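PDB 3MWB: prephenate dehydratase from Arthrobacter aurescens, which probably converts prephenate to phenylpyruvate, with loss of carbon dioxide and water, in phenylalanine biosynthesis, and binds L-phenylalanine between the ACT domains of paired subunits. Local coordinates for residues N41-R46 / A55-E60; A69-I74 / L230-S235; V204-P209 / A265-I270; R236-G239 / Y245-S248. One frame throughout, in Å; residues are numbered along the deposited sequence. Where two conformers were deposited one is given.

Interaction 1 of 4, residues N41-R46 / A55-E60; sequences NTALER and AMVPIE
Ala43 opens the contact, since it is the residue of helix 41-46 whose backbone comes nearest the strand, its CA 5.9 Å from the CA of Ala55. It meets 55-60 in two ways. Its methyl CB lies 4.2 Å from Ala55 CB and is equally near Val57 CG1, so one small side chain touches two residues that face the same side of the strand. Its carbonyl oxygen also rests against a methyl, with Ala43 O 3.7 Å from Ala55 CB; that oxygen is not left without a polar partner, because Thr10 OG1 of the adjoining strand 8-12 hydrogen-bonds to it. One residue on, Leu44 starts out along the flank of the helix, yet with CG anti to its carbonyl carbon (chi1 -65°) the branch swings round until CD2 lies 3.9 Å from Ala55 CB. The leucine also packs on Ile74, Leu80 and Ala73. All four touching residues are buried, in a seam of methyl and isobutyl packing with no hydrogen bond across it. The axes of these two short segments approach to 8.2 Å and run at 154°, nearly antiparallel. A helix laid on a sheet whose strands 33-37, 8-12 and 54-60 run parallel, and leading from 33-37 to 54-60, is the beta-alpha-beta crossover of the periplasmic-binding-protein-like prephenate dehydratase fold.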
loop_
_atom_site.group_PDB
_atom_site.type_symbol
_atom_site.label_atom_id
_atom_site.label_comp_id
_atom_site.label_asym_id
_atom_site.label_seq_id
_atom_site.Cartn_x
_atom_site.Cartn_y
_atom_site.Cartn_z
ATOM N N ASN A 41 21.651 10.508 -29.298
ATOM C CA ASN A 41 21.791 9.125 -29.730
ATOM C C ASN A 41 23.160 8.867 -30.351
ATOM O O ASN A 41 23.810 7.892 -30.002
ATOM C CB ASN A 41 20.686 8.651 -30.675
ATOM C CG ASN A 41 20.662 7.117 -30.792
ATOM O OD1 ASN A 41 20.463 6.404 -29.787
ATOM N ND2 ASN A 41 20.911 6.601 -31.998
ATOM N N THR A 42 23.598 9.760 -31.238
ATOM C CA THR A 42 24.913 9.660 -31.874
ATOM C C THR A 42 26.030 9.650 -30.838
ATOM O O THR A 42 26.996 8.882 -30.975
ATOM C CB THR A 42 25.122 10.782 -32.910
ATOM O OG1 THR A 42 24.163 10.617 -33.961
ATOM C CG2 THR A 42 26.517 10.703 -33.535
ATOM N N ALA A 43 25.898 10.481 -29.800
ATOM C CA ALA A 43 26.889 10.488 -28.709
ATOM C C ALA A 43 26.980 9.114 -28.054
ATOM O O ALA A 43 28.085 8.578 -27.830
ATOM C CB ALA A 43 26.560 11.572 -27.648
ATOM N N LEU A 44 25.821 8.547 -27.729
ATOM C CA LEU A 44 25.767 7.260 -27.026
ATOM C C LEU A 44 26.158 6.091 -27.926
ATOM O O LEU A 44 26.788 5.125 -27.477
ATOM C CB LEU A 44 24.378 7.040 -26.415
ATOM C CG LEU A 44 23.980 8.024 -25.290
ATOM C CD1 LEU A 44 22.527 7.814 -24.860
ATOM C CD2 LEU A 44 24.871 7.910 -24.063
ATOM N N GLU A 45 25.768 6.190 -29.190
ATOM C CA GLU A 45 26.085 5.200 -30.197
ATOM C C GLU A 45 27.587 4.946 -30.213
ATOM O O GLU A 45 28.025 3.795 -30.220
ATOM C CB GLU A 45 25.700 5.779 -31.536
ATOM C CG GLU A 45 25.158 4.848 -32.517
ATOM C CD GLU A 45 24.541 5.617 -33.661
ATOM O OE1 GLU A 45 25.162 5.663 -34.747
ATOM O OE2 GLU A 45 23.451 6.210 -33.455
ATOM N N ARG A 46 28.371 6.022 -30.200
ATOM C CA ARG A 46 29.826 5.886 -30.259
ATOM C C ARG A 46 30.349 5.098 -29.053
ATOM O O ARG A 46 31.232 4.245 -29.197
ATOM C CB ARG A 46 30.522 7.257 -30.398
ATOM N N ALA A 55 30.083 9.241 -22.698
ATOM C CA ALA A 55 29.370 10.294 -23.397
ATOM C C ALA A 55 28.740 11.225 -22.366
ATOM O O ALA A 55 28.118 10.753 -21.427
ATOM C CB ALA A 55 28.289 9.693 -24.276
HETATM N N MSE A 56 28.916 12.534 -22.545
HETATM C CA MSE A 56 28.367 13.530 -21.643
HETATM C C MSE A 56 27.082 14.114 -22.230
HETATM O O MSE A 56 27.113 14.810 -23.253
HETATM C CB MSE A 56 29.378 14.646 -21.376
HETATM C CG MSE A 56 28.918 15.659 -20.314
HETATM SE SE MSE A 56 28.798 14.876 -18.492
HETATM C CE MSE A 56 30.661 14.810 -17.928
ATOM N N VAL A 57 25.962 13.831 -21.570
ATOM C CA VAL A 57 24.660 14.221 -22.091
ATOM C C VAL A 57 23.810 14.862 -21.007
ATOM O O VAL A 57 23.937 14.499 -19.834
ATOM C CB VAL A 57 23.928 13.017 -22.750
ATOM C CG1 VAL A 57 24.714 12.509 -23.975
ATOM C CG2 VAL A 57 23.698 11.868 -21.743
ATOM N N PRO A 58 22.933 15.817 -21.386
ATOM C CA PRO A 58 22.115 16.481 -20.374
ATOM C C PRO A 58 20.945 15.599 -19.958
ATOM O O PRO A 58 20.452 14.796 -20.762
ATOM C CB PRO A 58 21.595 17.717 -21.107
ATOM C CG PRO A 58 21.478 17.288 -22.543
ATOM C CD PRO A 58 22.546 16.217 -22.762
ATOM N N ILE A 59 20.494 15.757 -18.717
ATOM C CA ILE A 59 19.349 14.984 -18.234
ATOM C C ILE A 59 18.294 15.824 -17.531
ATOM O O ILE A 59 17.187 15.344 -17.311
ATOM C CB ILE A 59 19.769 13.774 -17.340
ATOM C CG1 ILE A 59 18.569 12.805 -17.203
ATOM C CG2 ILE A 59 20.342 14.270 -15.994
ATOM C CD1 ILE A 59 18.833 11.417 -16.635
ATOM N N GLU A 60 18.630 17.066 -17.179
ATOM C CA GLU A 60 17.650 18.011 -16.628
ATOM C C GLU A 60 18.072 19.472 -16.869
ATOM O O GLU A 60 19.227 19.836 -16.650
ATOM C CB GLU A 60 17.412 17.751 -15.127
ATOM C CG GLU A 60 16.379 18.670 -14.462
ATOM C CD GLU A 60 14.912 18.182 -14.540
ATOM O OE1 GLU A 60 14.660 17.046 -15.006
ATOM O OE2 GLU A 60 13.996 18.942 -14.110
#

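Interaction 2 of 4, residues A69-I74 / L230-S235; sequences ATLDAI and LSRIES. With PHE (phenylalanine), chain C; PHE (phenylalanine), chain D.
Leu71, on helix 67-73 of the prephenate dehydratase domain, pushes its branched end against Arg232 and Glu234 on strand 230-237, outermost in this chain's ACT-domain sheet but backbone-bonded to the second subunit, so the contact joins the two domains. The packing is apolar against charged. Leu71 CD1 sits 3.3 Å from Glu234 OE1, the glutamate chain lying across the leucine's, while Leu71 CD2 is 3.6 Å from Arg232 NH1, where the leucine and arginine chains run past one another head to tail.

The ionic part belongs to the strand itself. Arg232 NH1 gives a 2.8 Å salt-bridge hydrogen bond to Glu234 OE2. OE2 lies near the guanidinium plane, and the N-H reaches the anti side of that oxygen, 28° out of the carboxylate plane. The arginine chain runs straight to CD and then bends (chi3 60°), which turns the guanidinium back toward Glu234. Asp250 takes NE and Ser248 OG also meets NH1, so several bonds fix the group's rotation. Glu234 of the second subunit comes close with a like charge, and the nearby Arg232 probably offsets part of that repulsion.

Leu230 grips one bound phenylalanine through its backbone: Leu230 N donates to the ligand's OXT over 2.8 Å, and Leu230 O receives its amino group. Asn229 and, from the second subunit, Asp211 add side-chain bonds and Leu216 a backbone N. Ile233 CG2 touches this ligand's ring. Ser235 OG, hydrogen-bonded to Ile233 N of the second subunit, packs on the other phenylalanine's ring, 3.6 Å from its CZ.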
loop_
_atom_site.group_PDB
_atom_site.type_symbol
_atom_site.label_atom_id
_atom_site.label_comp_id
_atom_site.label_asym_id
_atom_site.label_seq_id
_atom_site.Cartn_x
_atom_site.Cartn_y
_atom_site.Cartn_z
ATOM N N ALA A 69 15.576 13.268 -25.394
ATOM C CA ALA A 69 16.424 12.348 -26.147
ATOM C C ALA A 69 17.213 11.437 -25.198
ATOM O O ALA A 69 17.313 10.234 -25.426
ATOM C CB ALA A 69 17.369 13.098 -27.077
ATOM N N THR A 70 17.774 12.017 -24.145
ATOM C CA THR A 70 18.594 11.272 -23.202
ATOM C C THR A 70 17.788 10.191 -22.482
ATOM O O THR A 70 18.216 9.051 -22.395
ATOM C CB THR A 70 19.225 12.205 -22.163
ATOM O OG1 THR A 70 20.212 13.021 -22.804
ATOM C CG2 THR A 70 19.862 11.397 -21.043
ATOM N N LEU A 71 16.610 10.570 -22.000
ATOM C CA LEU A 71 15.743 9.684 -21.238
ATOM C C LEU A 71 15.289 8.509 -22.087
ATOM O O LEU A 71 15.200 7.393 -21.596
ATOM C CB LEU A 71 14.530 10.456 -20.707
ATOM C CG LEU A 71 14.834 11.604 -19.743
ATOM C CD1 LEU A 71 13.532 12.327 -19.391
ATOM C CD2 LEU A 71 15.517 11.072 -18.490
ATOM N N ASP A 72 15.033 8.748 -23.367
ATOM C CA ASP A 72 14.602 7.656 -24.242
ATOM C C ASP A 72 15.794 6.781 -24.627
ATOM O O ASP A 72 15.686 5.544 -24.662
ATOM C CB ASP A 72 13.867 8.215 -25.466
ATOM C CG ASP A 72 12.484 8.750 -25.113
ATOM O OD1 ASP A 72 12.012 8.473 -23.985
ATOM O OD2 ASP A 72 11.860 9.426 -25.962
ATOM N N ALA A 73 16.932 7.414 -24.885
ATOM C CA ALA A 73 18.105 6.676 -25.403
ATOM C C ALA A 73 18.659 5.646 -24.406
ATOM O O ALA A 73 19.034 4.524 -24.792
ATOM C CB ALA A 73 19.190 7.645 -25.833
ATOM N N ILE A 74 18.685 6.018 -23.124
ATOM C CA ILE A 74 19.264 5.160 -22.082
ATOM C C ILE A 74 18.297 4.076 -21.612
ATOM O O ILE A 74 18.652 3.240 -20.780
ATOM C CB ILE A 74 19.784 5.980 -20.863
ATOM C CG1 ILE A 74 18.626 6.663 -20.114
ATOM C CG2 ILE A 74 20.806 7.019 -21.334
ATOM C CD1 ILE A 74 19.050 7.328 -18.799
ATOM N N LEU A 230 13.628 8.420 -3.126
ATOM C CA LEU A 230 13.782 8.737 -4.545
ATOM C C LEU A 230 14.019 10.226 -4.803
ATOM O O LEU A 230 13.504 11.088 -4.072
ATOM C CB LEU A 230 12.583 8.245 -5.358
ATOM C CG LEU A 230 12.182 6.782 -5.175
ATOM C CD1 LEU A 230 10.901 6.516 -5.995
ATOM C CD2 LEU A 230 13.318 5.802 -5.570
ATOM N N SER A 231 14.780 10.527 -5.852
ATOM C CA SER A 231 15.027 11.921 -6.225
ATOM C C SER A 231 14.508 12.254 -7.628
ATOM O O SER A 231 14.487 13.428 -8.023
ATOM C CB SER A 231 16.517 12.237 -6.120
ATOM O OG SER A 231 17.235 11.380 -6.988
ATOM N N ARG A 232 14.118 11.224 -8.394
ATOM C CA ARG A 232 13.569 11.439 -9.725
ATOM C C ARG A 232 12.699 10.282 -10.154
ATOM O O ARG A 232 13.063 9.119 -9.983
ATOM C CB ARG A 232 14.671 11.666 -10.770
ATOM C CG ARG A 232 14.138 12.102 -12.164
ATOM C CD ARG A 232 15.288 12.308 -13.164
ATOM N NE ARG A 232 16.012 11.048 -13.309
ATOM C CZ ARG A 232 15.723 10.110 -14.203
ATOM N NH1 ARG A 232 14.744 10.303 -15.084
ATOM N NH2 ARG A 232 16.407 8.973 -14.217
ATOM N N ILE A 233 11.513 10.612 -10.665
ATOM C CA ILE A 233 10.732 9.638 -11.446
ATOM C C ILE A 233 10.092 10.302 -12.671
ATOM O O ILE A 233 9.618 11.440 -12.587
ATOM C CB ILE A 233 9.661 8.944 -10.613
ATOM C CG1 ILE A 233 8.796 8.041 -11.518
ATOM C CG2 ILE A 233 8.823 9.981 -9.843
ATOM C CD1 ILE A 233 7.763 7.319 -10.815
ATOM N N GLU A 234 10.126 9.599 -13.807
ATOM C CA GLU A 234 9.477 10.039 -15.035
ATOM C C GLU A 234 8.936 8.816 -15.793
ATOM O O GLU A 234 9.657 7.852 -16.072
ATOM C CB GLU A 234 10.435 10.855 -15.931
ATOM C CG GLU A 234 11.304 11.865 -15.167
ATOM C CD GLU A 234 12.220 12.697 -16.043
ATOM O OE1 GLU A 234 11.709 13.436 -16.916
ATOM O OE2 GLU A 234 13.451 12.638 -15.840
ATOM N N SER A 235 7.645 8.848 -16.096
ATOM C CA SER A 235 7.070 7.889 -17.018
ATOM C C SER A 235 7.265 8.342 -18.473
ATOM O O SER A 235 7.267 9.538 -18.783
ATOM C CB SER A 235 5.589 7.679 -16.695
ATOM O OG SER A 235 4.883 8.905 -16.826
HETATM N N PHE C . 11.817 11.227 -2.023
HETATM C CA PHE C . 10.328 10.979 -1.929
HETATM C C PHE C . 10.017 9.504 -2.125
HETATM O O PHE C . 8.823 9.112 -2.228
HETATM C CB PHE C . 9.519 11.850 -2.934
HETATM C CG PHE C . 10.021 11.791 -4.371
HETATM C CD1 PHE C . 9.769 10.666 -5.182
HETATM C CD2 PHE C . 10.734 12.879 -4.916
HETATM C CE1 PHE C . 10.231 10.605 -6.497
HETATM C CE2 PHE C . 11.199 12.840 -6.244
HETATM C CZ PHE C . 10.941 11.689 -7.039
HETATM O OXT PHE C . 10.966 8.694 -2.238
HETATM N N PHE D . -1.423 3.247 -14.977
HETATM C CA PHE D . -0.525 2.724 -13.916
HETATM C C PHE D . -0.798 3.326 -12.539
HETATM O O PHE D . -1.710 4.126 -12.359
HETATM C CB PHE D . 0.956 2.869 -14.320
HETATM C CG PHE D . 1.398 4.285 -14.647
HETATM C CD1 PHE D . 1.655 5.214 -13.631
HETATM C CD2 PHE D . 1.614 4.668 -15.971
HETATM C CE1 PHE D . 2.101 6.507 -13.925
HETATM C CE2 PHE D . 2.075 5.977 -16.281
HETATM C CZ PHE D . 2.297 6.889 -15.258
HETATM O OXT PHE D . -0.112 3.026 -11.551
#

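Interaction 3 of 4, residues V204-P209 / A265-I270; sequences VVVPLP and AGLHRI
Leu267 and Val204 meet tip to tip, with Leu267 CD1 4.1 Å from Val204 CG2. The same leucine methyl is almost as near to Val206, whose CG2 lies 4.2 Å away, so one branch of the helix residue spans two valines on the same side of strand 200-207. Leu267 has CG anti to its carbonyl carbon (chi1 -73°), and this carries the isobutyl group off the helix toward the strand. A second patch forms where the strand has given way to a turn. Pro209 CG approaches the carbonyl oxygen of Ile270 to 3.2 Å, and the same ring carbon stands 4.3 Å from Ile270 CG2. No hydrogen bond ties the two segments together.

Further out, Leu267 also packs on Ile219 and Phe223 of helix 215-224, which lies on the same face of the sheet, and Ile270 touches Gln222 of that helix. Ser271 OG, just past the end of the helix, hydrogen-bonds to Pro207 O. The strand is held in register by backbone bonds of Val204 and Val206 to Ile249 and Phe247. On the far flank of the helix, Arg269 makes a cation-pi contact with Phe299 of the third subunit. Leu208, between the two patches, belongs to the phenylalanine pocket. Two helices covering one face of a four-stranded antiparallel sheet are the hallmark of the ACT domain, a ferredoxin-like beta-alpha-beta-beta-alpha-beta fold.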
loop_
_atom_site.group_PDB
_atom_site.type_symbol
_atom_site.label_atom_id
_atom_site.label_comp_id
_atom_site.label_asym_id
_atom_site.label_seq_id
_atom_site.Cartn_x
_atom_site.Cartn_y
_atom_site.Cartn_z
ATOM N N VAL A 204 17.650 3.402 -12.436
ATOM C CA VAL A 204 17.066 2.252 -13.114
ATOM C C VAL A 204 15.985 2.667 -14.112
ATOM O O VAL A 204 15.382 3.736 -13.995
ATOM C CB VAL A 204 16.426 1.240 -12.134
ATOM C CG1 VAL A 204 17.472 0.545 -11.324
ATOM C CG2 VAL A 204 15.349 1.914 -11.231
ATOM N N VAL A 205 15.738 1.801 -15.090
ATOM C CA VAL A 205 14.614 1.999 -15.986
ATOM C C VAL A 205 13.742 0.775 -15.861
ATOM O O VAL A 205 14.218 -0.344 -16.089
ATOM C CB VAL A 205 15.064 2.205 -17.464
ATOM C CG1 VAL A 205 13.825 2.119 -18.424
ATOM C CG2 VAL A 205 15.802 3.533 -17.615
ATOM N N VAL A 206 12.486 0.975 -15.464
ATOM C CA VAL A 206 11.572 -0.145 -15.191
ATOM C C VAL A 206 10.412 -0.141 -16.185
ATOM O O VAL A 206 9.569 0.769 -16.170
ATOM C CB VAL A 206 11.034 -0.134 -13.719
ATOM C CG1 VAL A 206 10.246 -1.415 -13.394
ATOM C CG2 VAL A 206 12.202 0.101 -12.716
ATOM N N PRO A 207 10.374 -1.165 -17.057
ATOM C CA PRO A 207 9.263 -1.366 -17.975
ATOM C C PRO A 207 8.022 -1.779 -17.193
ATOM O O PRO A 207 8.100 -2.604 -16.280
ATOM C CB PRO A 207 9.739 -2.527 -18.867
ATOM C CG PRO A 207 11.232 -2.550 -18.717
ATOM C CD PRO A 207 11.471 -2.121 -17.292
ATOM N N LEU A 208 6.888 -1.192 -17.537
ATOM C CA LEU A 208 5.620 -1.603 -16.973
ATOM C C LEU A 208 5.120 -2.878 -17.662
ATOM O O LEU A 208 4.916 -2.886 -18.879
ATOM C CB LEU A 208 4.606 -0.466 -17.118
ATOM C CG LEU A 208 3.244 -0.614 -16.459
ATOM C CD1 LEU A 208 3.353 -0.660 -14.936
ATOM C CD2 LEU A 208 2.374 0.526 -16.892
ATOM N N PRO A 209 4.893 -3.962 -16.891
ATOM C CA PRO A 209 4.407 -5.199 -17.506
ATOM C C PRO A 209 2.923 -5.157 -17.847
ATOM O O PRO A 209 2.514 -5.728 -18.855
ATOM C CB PRO A 209 4.654 -6.258 -16.424
ATOM C CG PRO A 209 5.561 -5.600 -15.413
ATOM C CD PRO A 209 5.217 -4.148 -15.467
ATOM N N ALA A 265 16.218 -6.460 -6.509
ATOM C CA ALA A 265 15.657 -7.812 -6.695
ATOM C C ALA A 265 14.137 -7.771 -6.796
ATOM O O ALA A 265 13.548 -8.464 -7.636
ATOM C CB ALA A 265 16.103 -8.753 -5.593
ATOM N N GLY A 266 13.515 -6.948 -5.968
ATOM C CA GLY A 266 12.035 -6.783 -5.979
ATOM C C GLY A 266 11.541 -6.260 -7.313
ATOM O O GLY A 266 10.488 -6.676 -7.812
ATOM N N LEU A 267 12.316 -5.335 -7.884
ATOM C CA LEU A 267 12.010 -4.715 -9.174
ATOM C C LEU A 267 12.090 -5.747 -10.285
ATOM O O LEU A 267 11.223 -5.800 -11.131
ATOM C CB LEU A 267 12.978 -3.548 -9.466
ATOM C CG LEU A 267 12.823 -2.245 -8.684
ATOM C CD1 LEU A 267 13.911 -1.269 -9.090
ATOM C CD2 LEU A 267 11.450 -1.613 -8.896
ATOM N N HIS A 268 13.150 -6.549 -10.283
ATOM C CA HIS A 268 13.347 -7.575 -11.299
ATOM C C HIS A 268 12.198 -8.602 -11.255
ATOM O O HIS A 268 11.694 -9.018 -12.310
ATOM C CB HIS A 268 14.711 -8.246 -11.120
ATOM C CG HIS A 268 15.038 -9.249 -12.180
ATOM N ND1 HIS A 268 15.923 -8.985 -13.207
ATOM C CD2 HIS A 268 14.641 -10.531 -12.347
ATOM C CE1 HIS A 268 16.030 -10.049 -13.979
ATOM N NE2 HIS A 268 15.265 -11.003 -13.478
ATOM N N ARG A 269 11.774 -8.996 -10.048
ATOM C CA ARG A 269 10.667 -9.946 -9.923
ATOM C C ARG A 269 9.396 -9.425 -10.612
ATOM O O ARG A 269 8.756 -10.167 -11.356
ATOM C CB ARG A 269 10.434 -10.359 -8.455
ATOM C CG ARG A 269 11.575 -11.227 -7.891
ATOM C CD ARG A 269 11.314 -11.794 -6.490
ATOM N NE ARG A 269 10.929 -10.802 -5.476
ATOM C CZ ARG A 269 11.772 -10.195 -4.645
ATOM N NH1 ARG A 269 13.082 -10.436 -4.712
ATOM N NH2 ARG A 269 11.305 -9.343 -3.741
ATOM N N ILE A 270 9.059 -8.159 -10.399
ATOM C CA ILE A 270 7.861 -7.535 -11.021
ATOM C C ILE A 270 8.045 -7.347 -12.530
ATOM O O ILE A 270 7.102 -7.541 -13.332
ATOM C CB ILE A 270 7.572 -6.136 -10.428
ATOM C CG1 ILE A 270 7.171 -6.225 -8.954
ATOM C CG2 ILE A 270 6.464 -5.392 -11.225
ATOM C CD1 ILE A 270 7.300 -4.860 -8.239
#

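Interaction 4 of 4, residues R236-G239 / Y245-S248; sequences RPTG and YFFS. With PHE (phenylalanine), chain D.
Arg236 and Phe246 form the tight end of this hairpin. They face each other as an antiparallel hydrogen-bonded pair: Arg236 N donates to Phe246 O over 3.0 Å, and Phe246 N returns a 2.9 Å bond to Arg236 O. On the same side of the sheet, Arg236 CB lies over the Phe246 ring face, 3.8 Å from its centroid, in a CH-pi contact. Phe246 puts CG between its backbone N and carbonyl carbon (chi1 68°), which lays the ring against Arg236 CB and CG; the ring and the start of the arginine chain run alongside each other in the same direction. Thr238 CG2 comes to the edge of that ring, 4.0 Å from Phe246 CD2.

Toward the turn the pairing slackens. Pro237 and Tyr245 are a non-hydrogen-bonded pair whose side chains diverge; Pro237 is exposed, touching the tyrosine through its CA, 3.9 Å from Tyr245 CD1, and Gly239 beyond it is poorly ordered. Tyr245 turns instead to the bound phenylalanine, whose CE2 sits over the centre of one ring face, while Phe247 meets the same ligand through its edge, Phe247 CZ 3.6 Å from the ligand's CG.

The arginine's charged end leaves the strand pair to make a salt bridge with Asp72 of helix 67-73. The chemistry therefore separates by side: charge and Phe246 toward the dehydratase domain, the aromatic rings of Tyr245 and Phe247 toward the bound phenylalanine.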
loop_
_atom_site.group_PDB
_atom_site.type_symbol
_atom_site.label_atom_id
_atom_site.label_comp_id
_atom_site.label_asym_id
_atom_site.label_seq_id
_atom_site.Cartn_x
_atom_site.Cartn_y
_atom_site.Cartn_z
ATOM N N ARG A 236 7.429 7.364 -19.362
ATOM C CA ARG A 236 7.605 7.611 -20.786
ATOM C C ARG A 236 6.840 6.524 -21.541
ATOM O O ARG A 236 6.952 5.357 -21.192
ATOM C CB ARG A 236 9.090 7.556 -21.183
ATOM C CG ARG A 236 10.033 8.509 -20.409
ATOM C CD ARG A 236 10.016 9.956 -20.933
ATOM N NE ARG A 236 10.380 10.058 -22.348
ATOM C CZ ARG A 236 9.563 10.489 -23.309
ATOM N NH1 ARG A 236 8.324 10.883 -23.031
ATOM N NH2 ARG A 236 9.984 10.541 -24.559
ATOM N N PRO A 237 6.039 6.914 -22.554
ATOM C CA PRO A 237 5.372 5.923 -23.410
ATOM C C PRO A 237 6.389 5.120 -24.204
ATOM O O PRO A 237 7.470 5.630 -24.524
ATOM C CB PRO A 237 4.546 6.778 -24.382
ATOM C CG PRO A 237 5.112 8.163 -24.279
ATOM C CD PRO A 237 5.643 8.295 -22.892
ATOM N N THR A 238 6.030 3.882 -24.524
ATOM C CA THR A 238 6.838 3.034 -25.381
ATOM C C THR A 238 5.983 1.874 -25.899
ATOM O O THR A 238 5.073 1.409 -25.205
ATOM C CB THR A 238 8.100 2.533 -24.637
ATOM O OG1 THR A 238 8.980 1.892 -25.559
ATOM C CG2 THR A 238 7.741 1.567 -23.489
ATOM N N GLY A 239 6.258 1.415 -27.119
ATOM C CA GLY A 239 5.542 0.264 -27.686
ATOM C C GLY A 239 6.177 -1.090 -27.385
ATOM O O GLY A 239 5.639 -2.128 -27.777
ATOM N N TYR A 245 4.573 1.547 -21.023
ATOM C CA TYR A 245 5.392 2.593 -20.419
ATOM C C TYR A 245 6.685 2.042 -19.860
ATOM O O TYR A 245 6.793 0.850 -19.576
ATOM C CB TYR A 245 4.643 3.285 -19.263
ATOM C CG TYR A 245 3.353 3.955 -19.653
ATOM C CD1 TYR A 245 3.335 5.277 -20.092
ATOM C CD2 TYR A 245 2.141 3.259 -19.586
ATOM C CE1 TYR A 245 2.146 5.889 -20.453
ATOM C CE2 TYR A 245 0.945 3.861 -19.947
ATOM C CZ TYR A 245 0.955 5.173 -20.373
ATOM O OH TYR A 245 -0.232 5.759 -20.734
ATOM N N PHE A 246 7.666 2.927 -19.690
ATOM C CA PHE A 246 8.698 2.663 -18.725
ATOM C C PHE A 246 8.826 3.813 -17.732
ATOM O O PHE A 246 8.402 4.930 -18.008
ATOM C CB PHE A 246 10.039 2.303 -19.378
ATOM C CG PHE A 246 10.679 3.428 -20.120
ATOM C CD1 PHE A 246 11.386 4.420 -19.438
ATOM C CD2 PHE A 246 10.599 3.489 -21.513
ATOM C CE1 PHE A 246 11.992 5.469 -20.119
ATOM C CE2 PHE A 246 11.205 4.542 -22.217
ATOM C CZ PHE A 246 11.897 5.534 -21.523
ATOM N N PHE A 247 9.381 3.508 -16.565
ATOM C CA PHE A 247 9.652 4.513 -15.552
ATOM C C PHE A 247 11.161 4.683 -15.388
ATOM O O PHE A 247 11.893 3.714 -15.179
ATOM C CB PHE A 247 8.989 4.134 -14.237
ATOM C CG PHE A 247 7.532 3.802 -14.382
ATOM C CD1 PHE A 247 6.601 4.811 -14.545
ATOM C CD2 PHE A 247 7.098 2.470 -14.368
ATOM C CE1 PHE A 247 5.228 4.502 -14.692
ATOM C CE2 PHE A 247 5.735 2.146 -14.483
ATOM C CZ PHE A 247 4.800 3.171 -14.668
ATOM N N SER A 248 11.609 5.921 -15.534
ATOM C CA SER A 248 12.993 6.321 -15.322
ATOM C C SER A 248 13.113 6.859 -13.892
ATOM O O SER A 248 12.386 7.784 -13.487
ATOM C CB SER A 248 13.359 7.402 -16.338
ATOM O OG SER A 248 14.751 7.659 -16.384
HETATM N N PHE D . -1.423 3.247 -14.977
HETATM C CA PHE D . -0.525 2.724 -13.916
HETATM C C PHE D . -0.798 3.326 -12.539
HETATM O O PHE D . -1.710 4.126 -12.359
HETATM C CB PHE D . 0.956 2.869 -14.320
HETATM C CG PHE D . 1.398 4.285 -14.647
HETATM C CD1 PHE D . 1.655 5.214 -13.631
HETATM C CD2 PHE D . 1.614 4.668 -15.971
HETATM C CE1 PHE D . 2.101 6.507 -13.925
HETATM C CE2 PHE D . 2.075 5.977 -16.281
HETATM C CZ PHE D . 2.297 6.889 -15.258
HETATM O OXT PHE D . -0.112 3.026 -11.551
#

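How the interactions relate
The four contacts run from the prephenate dehydratase domain into the ACT domain. Interaction 1 lies in the former, and strand 54-60 leads along the chain to helix 67-73 of interaction 2, their centres 13 Å apart; Pro58 O and Thr70 OG1 probably hydrogen-bond there. Interaction 2 bridges the domains and shares strand 230-237 with interaction 4, centres 9 Å apart. Interactions 2 and 3, centres 15 Å apart, have segments that alternate along the chain. Interaction 4 is nested in sequence within interaction 3, centres 12 Å apart, on neighbouring strands 200-207 and 245-252. The phenylalanine sites and the domain interface thus share one sheet, consistent with feedback signalling as in related enzymes.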